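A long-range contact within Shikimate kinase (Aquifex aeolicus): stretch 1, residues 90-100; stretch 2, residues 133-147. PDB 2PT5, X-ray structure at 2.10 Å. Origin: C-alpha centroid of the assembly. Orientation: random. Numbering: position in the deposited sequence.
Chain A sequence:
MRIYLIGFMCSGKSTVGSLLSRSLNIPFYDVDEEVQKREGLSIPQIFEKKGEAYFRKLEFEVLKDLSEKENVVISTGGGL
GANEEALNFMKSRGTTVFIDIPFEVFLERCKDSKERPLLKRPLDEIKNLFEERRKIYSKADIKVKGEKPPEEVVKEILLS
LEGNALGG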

# COMPACT_ATOMS: atom_id res chain seq x y z
N MSE A 90 8.59 8.60 -1.51
CA MSE A 90 7.26 9.03 -1.06
C MSE A 90 7.30 10.16 -0.04
O MSE A 90 6.52 11.10 -0.14
CB MSE A 90 6.49 7.84 -0.50
CG MSE A 90 5.93 6.90 -1.57
SE MSE A 90 5.04 5.38 -0.79
CE MSE A 90 6.16 3.94 -1.50
N LYS A 91 8.19 10.06 0.94
CA LYS A 91 8.32 11.08 1.96
C LYS A 91 8.76 12.43 1.39
O LYS A 91 8.41 13.48 1.94
CB LYS A 91 9.31 10.63 3.04
CG LYS A 91 8.87 9.38 3.79
CD LYS A 91 9.79 9.07 4.95
CE LYS A 91 9.25 7.92 5.79
NZ LYS A 91 10.07 7.71 7.01
N SER A 92 9.50 12.41 0.29
CA SER A 92 9.96 13.65 -0.32
C SER A 92 8.87 14.30 -1.16
O SER A 92 9.07 15.38 -1.71
CB SER A 92 11.19 13.40 -1.20
OG SER A 92 10.87 12.61 -2.33
N ARG A 93 7.72 13.64 -1.27
CA ARG A 93 6.61 14.16 -2.05
C ARG A 93 5.38 14.42 -1.18
O ARG A 93 4.57 15.29 -1.50
CB ARG A 93 6.27 13.18 -3.18
CG ARG A 93 7.40 12.97 -4.18
CD ARG A 93 7.74 14.29 -4.87
NE ARG A 93 9.13 14.35 -5.32
CZ ARG A 93 9.53 14.12 -6.56
NH1 ARG A 93 10.82 14.20 -6.86
NH2 ARG A 93 8.66 13.83 -7.51
N GLY A 94 5.25 13.68 -0.08
CA GLY A 94 4.11 13.89 0.78
C GLY A 94 4.10 13.13 2.09
O GLY A 94 5.15 12.83 2.67
N THR A 95 2.89 12.81 2.56
CA THR A 95 2.71 12.09 3.82
C THR A 95 2.45 10.61 3.55
O THR A 95 1.58 10.25 2.75
CB THR A 95 1.53 12.68 4.61
OG1 THR A 95 1.76 14.07 4.83
CG2 THR A 95 1.38 11.98 5.96
N THR A 96 3.22 9.77 4.23
CA THR A 96 3.09 8.33 4.10
C THR A 96 2.28 7.85 5.29
O THR A 96 2.51 8.28 6.42
CB THR A 96 4.47 7.63 4.05
OG1 THR A 96 5.29 8.08 5.14
CG2 THR A 96 5.17 7.96 2.74
N VAL A 97 1.30 6.99 5.02
CA VAL A 97 0.41 6.48 6.06
C VAL A 97 0.40 4.96 6.10
O VAL A 97 0.04 4.30 5.12
CB VAL A 97 -1.05 6.95 5.84
CG1 VAL A 97 -1.91 6.53 7.01
CG2 VAL A 97 -1.09 8.46 5.66
N PHE A 98 0.78 4.41 7.25
CA PHE A 98 0.82 2.97 7.41
C PHE A 98 -0.45 2.49 8.10
O PHE A 98 -0.73 2.85 9.24
CB PHE A 98 2.07 2.56 8.22
CG PHE A 98 2.10 1.09 8.63
CD1 PHE A 98 1.55 0.10 7.82
CD2 PHE A 98 2.73 0.71 9.82
CE1 PHE A 98 1.63 -1.25 8.18
CE2 PHE A 98 2.81 -0.64 10.19
CZ PHE A 98 2.26 -1.62 9.37
N ILE A 99 -1.24 1.71 7.37
CA ILE A 99 -2.47 1.15 7.92
C ILE A 99 -2.03 -0.21 8.45
O ILE A 99 -1.89 -1.18 7.71
CB ILE A 99 -3.53 1.01 6.83
CG1 ILE A 99 -3.85 2.39 6.26
CG2 ILE A 99 -4.77 0.36 7.41
CD1 ILE A 99 -4.74 2.37 5.02
N ASP A 100 -1.82 -0.24 9.76
CA ASP A 100 -1.32 -1.41 10.48
C ASP A 100 -2.34 -2.44 10.97
O ASP A 100 -3.28 -2.09 11.67
CB ASP A 100 -0.51 -0.91 11.68
CG ASP A 100 0.31 -2.00 12.33
OD1 ASP A 100 0.59 -1.86 13.54
OD2 ASP A 100 0.70 -2.97 11.65
N ARG A 133 8.70 -6.85 6.47
CA ARG A 133 8.04 -5.78 5.73
C ARG A 133 7.43 -4.80 6.73
O ARG A 133 7.49 -3.58 6.53
CB ARG A 133 6.95 -6.34 4.79
CG ARG A 133 7.50 -7.08 3.56
CD ARG A 133 6.40 -7.38 2.52
NE ARG A 133 6.98 -7.71 1.21
CZ ARG A 133 6.28 -7.99 0.12
NH1 ARG A 133 4.95 -7.99 0.14
NH2 ARG A 133 6.90 -8.28 -1.01
N ARG A 134 6.86 -5.31 7.82
CA ARG A 134 6.23 -4.45 8.83
C ARG A 134 7.23 -3.46 9.45
O ARG A 134 6.85 -2.36 9.86
CB ARG A 134 5.58 -5.30 9.93
CG ARG A 134 4.78 -4.48 10.94
CD ARG A 134 3.78 -5.33 11.73
NE ARG A 134 3.00 -4.49 12.63
CZ ARG A 134 3.45 -3.99 13.79
NH1 ARG A 134 4.68 -4.26 14.21
NH2 ARG A 134 2.68 -3.18 14.51
N LYS A 135 8.50 -3.85 9.52
CA LYS A 135 9.54 -2.99 10.08
C LYS A 135 9.73 -1.78 9.16
O LYS A 135 10.00 -0.67 9.61
CB LYS A 135 10.86 -3.76 10.20
CG LYS A 135 10.90 -4.75 11.35
CD LYS A 135 12.19 -5.58 11.36
CE LYS A 135 12.15 -6.65 12.45
NZ LYS A 135 13.22 -7.69 12.31
N ILE A 136 9.59 -2.01 7.86
CA ILE A 136 9.73 -0.93 6.90
C ILE A 136 8.45 -0.07 6.96
O ILE A 136 8.52 1.15 7.06
CB ILE A 136 9.92 -1.47 5.47
CG1 ILE A 136 11.13 -2.43 5.43
CG2 ILE A 136 10.11 -0.32 4.50
CD1 ILE A 136 12.44 -1.80 5.90
N TYR A 137 7.29 -0.71 6.92
CA TYR A 137 6.03 0.03 6.98
C TYR A 137 6.04 0.99 8.16
O TYR A 137 5.62 2.15 8.03
CB TYR A 137 4.83 -0.92 7.15
CG TYR A 137 4.56 -1.85 5.99
CD1 TYR A 137 4.83 -1.47 4.68
CD2 TYR A 137 3.99 -3.11 6.21
CE1 TYR A 137 4.55 -2.33 3.61
CE2 TYR A 137 3.71 -3.97 5.15
CZ TYR A 137 3.99 -3.57 3.85
OH TYR A 137 3.76 -4.44 2.81
N SER A 138 6.53 0.52 9.31
CA SER A 138 6.58 1.33 10.53
C SER A 138 7.37 2.62 10.40
O SER A 138 7.32 3.46 11.29
CB SER A 138 7.15 0.51 11.70
OG SER A 138 6.31 -0.57 12.06
N LYS A 139 8.10 2.78 9.31
CA LYS A 139 8.88 4.00 9.11
C LYS A 139 8.01 5.12 8.55
O LYS A 139 8.50 6.22 8.27
CB LYS A 139 10.06 3.71 8.17
CG LYS A 139 11.07 2.71 8.74
CD LYS A 139 12.20 2.42 7.77
CE LYS A 139 13.29 1.59 8.43
NZ LYS A 139 13.89 2.29 9.59
N ALA A 140 6.72 4.84 8.41
CA ALA A 140 5.76 5.80 7.87
C ALA A 140 5.55 7.03 8.75
O ALA A 140 5.66 6.96 9.98
CB ALA A 140 4.41 5.10 7.66
N ASP A 141 5.24 8.16 8.12
CA ASP A 141 4.99 9.40 8.85
C ASP A 141 3.86 9.18 9.84
O ASP A 141 3.95 9.56 11.01
CB ASP A 141 4.60 10.51 7.88
CG ASP A 141 5.70 10.84 6.90
OD1 ASP A 141 5.43 10.84 5.67
OD2 ASP A 141 6.82 11.12 7.35
N ILE A 142 2.79 8.55 9.36
CA ILE A 142 1.62 8.30 10.20
C ILE A 142 1.25 6.82 10.22
O ILE A 142 1.30 6.14 9.19
CB ILE A 142 0.39 9.09 9.69
CG1 ILE A 142 0.75 10.57 9.52
CG2 ILE A 142 -0.77 8.95 10.66
CD1 ILE A 142 -0.34 11.40 8.85
N LYS A 143 0.89 6.32 11.40
CA LYS A 143 0.52 4.93 11.57
C LYS A 143 -0.85 4.86 12.24
O LYS A 143 -1.04 5.44 13.30
CB LYS A 143 1.56 4.21 12.45
CG LYS A 143 1.18 2.78 12.84
CD LYS A 143 2.18 2.19 13.83
CE LYS A 143 1.85 0.74 14.18
NZ LYS A 143 0.51 0.57 14.82
N VAL A 144 -1.79 4.16 11.62
CA VAL A 144 -3.14 4.03 12.17
C VAL A 144 -3.56 2.56 12.27
O VAL A 144 -3.06 1.72 11.53
CB VAL A 144 -4.17 4.79 11.30
CG1 VAL A 144 -3.80 6.27 11.23
CG2 VAL A 144 -4.21 4.19 9.91
N LYS A 145 -4.48 2.28 13.19
CA LYS A 145 -5.00 0.94 13.42
C LYS A 145 -5.92 0.54 12.27
O LYS A 145 -7.00 1.11 12.11
CB LYS A 145 -5.78 0.92 14.73
CG LYS A 145 -5.77 -0.40 15.48
CD LYS A 145 -4.67 -0.40 16.54
CE LYS A 145 -4.82 -1.60 17.48
NZ LYS A 145 -6.14 -1.60 18.17
N GLY A 146 -5.51 -0.44 11.48
CA GLY A 146 -6.31 -0.86 10.34
C GLY A 146 -7.21 -2.06 10.58
O GLY A 146 -7.78 -2.62 9.64
N GLU A 147 -7.33 -2.46 11.84
CA GLU A 147 -8.17 -3.59 12.19
C GLU A 147 -9.62 -3.11 12.19
O GLU A 147 -10.54 -3.89 11.99
CB GLU A 147 -7.78 -4.14 13.57
CG GLU A 147 -8.77 -5.15 14.14
CD GLU A 147 -8.15 -6.11 15.14
OE1 GLU A 147 -7.19 -5.72 15.84
OE2 GLU A 147 -8.63 -7.26 15.23

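Two neighbouring parallel strands, 95-100 and 142-145, form the backbone of this contact. Their axes approach to 4.6 Å, with 26° between their directions. Helix 133-137 lies against one side of this pair, and a type I turn from Tyr-137 to Ala-140 carries the chain from helix to strand.

The backbone ladder sets the register. Ile-142 N donates to Thr-96 O at 3.0 Å, and Phe-98 N donates to Ile-142 O at 2.7 Å. Val-144 N then reaches Phe-98 O at 2.9 Å, and Asp-100 N reaches Val-144 O at 2.9 Å. Gly-146 N continues the pattern past the strand, bonding to Asp-100 O at 2.8 Å. As usual in extended strands, successive side chains turn to alternate faces of the sheet.

The main bump is Phe-98. Its side chain lies on the face shared with Lys-143 and Asp-100, and it fills a hollow made by the helix and the turn. Tyr-137 CB sits over one face of the ring, 3.3 Å from the centroid of the Phe-98 ring and only 9° off the ring normal. This is a CH-pi contact. The Tyr-137 ring itself meets the Phe-98 ring obliquely, with planes at 38°. Nearer the backbone, Ala-140 CB packs 3.5 Å from Phe-98 CB. Arg-134 and Lys-143 add aliphatic carbon to the pocket: Arg-134 CG is 4.1 Å from Phe-98 CZ, and Lys-143 CG is 4.0 Å from Phe-98 CD2. Phe-98 has the largest area covered by the other stretch.

On the same face, Asp-100 gathers two positive side chains. Arg-134 NH2 donates to Asp-100 OD1 at 2.7 Å, and Arg-134 NE donates to Asp-100 OD2 at 2.9 Å. The guanidinium thus meets the carboxylate with its edge. Lys-143 NZ also bonds to Asp-100 OD1, at 2.7 Å. Both partners form salt bridges with the aspartate, which is buried.

The other face is apolar and carries Val-97, Ile-99, Ile-142 and Val-144. Its packing across the strands is looser. Val-144 CG2 lies 4.1 Å from Ile-99 CG1 and 4.4 Å from Val-97 CG1. Beyond the strand, Gly-146 leaves room for a branch of Ile-99: its CA lies 3.5 Å from Ile-99 CG2. An ideal CB on this glycine would fall 2.4 Å from Ile-99 CG2, a clash.

At the other end, Asp-141 and Thr-96 interlock. Asp-141 OD1 accepts from Thr-96 N at 2.8 Å, while Asp-141 N donates to Thr-96 OG1 at 3.0 Å. A weak bond, also 2.8 Å, runs from Thr-96 OG1 to Asp-141 OD1. Beside them, Thr-95 CG2 touches Ile-142 CD1 at 3.4 Å. Lys-91 extends from its helix, with its side-chain torsions from chi2 onward all t, and Lys-91 NZ bonds to Lys-139 O at 2.5 Å. This ties the helical part of the first stretch to the turn of the second.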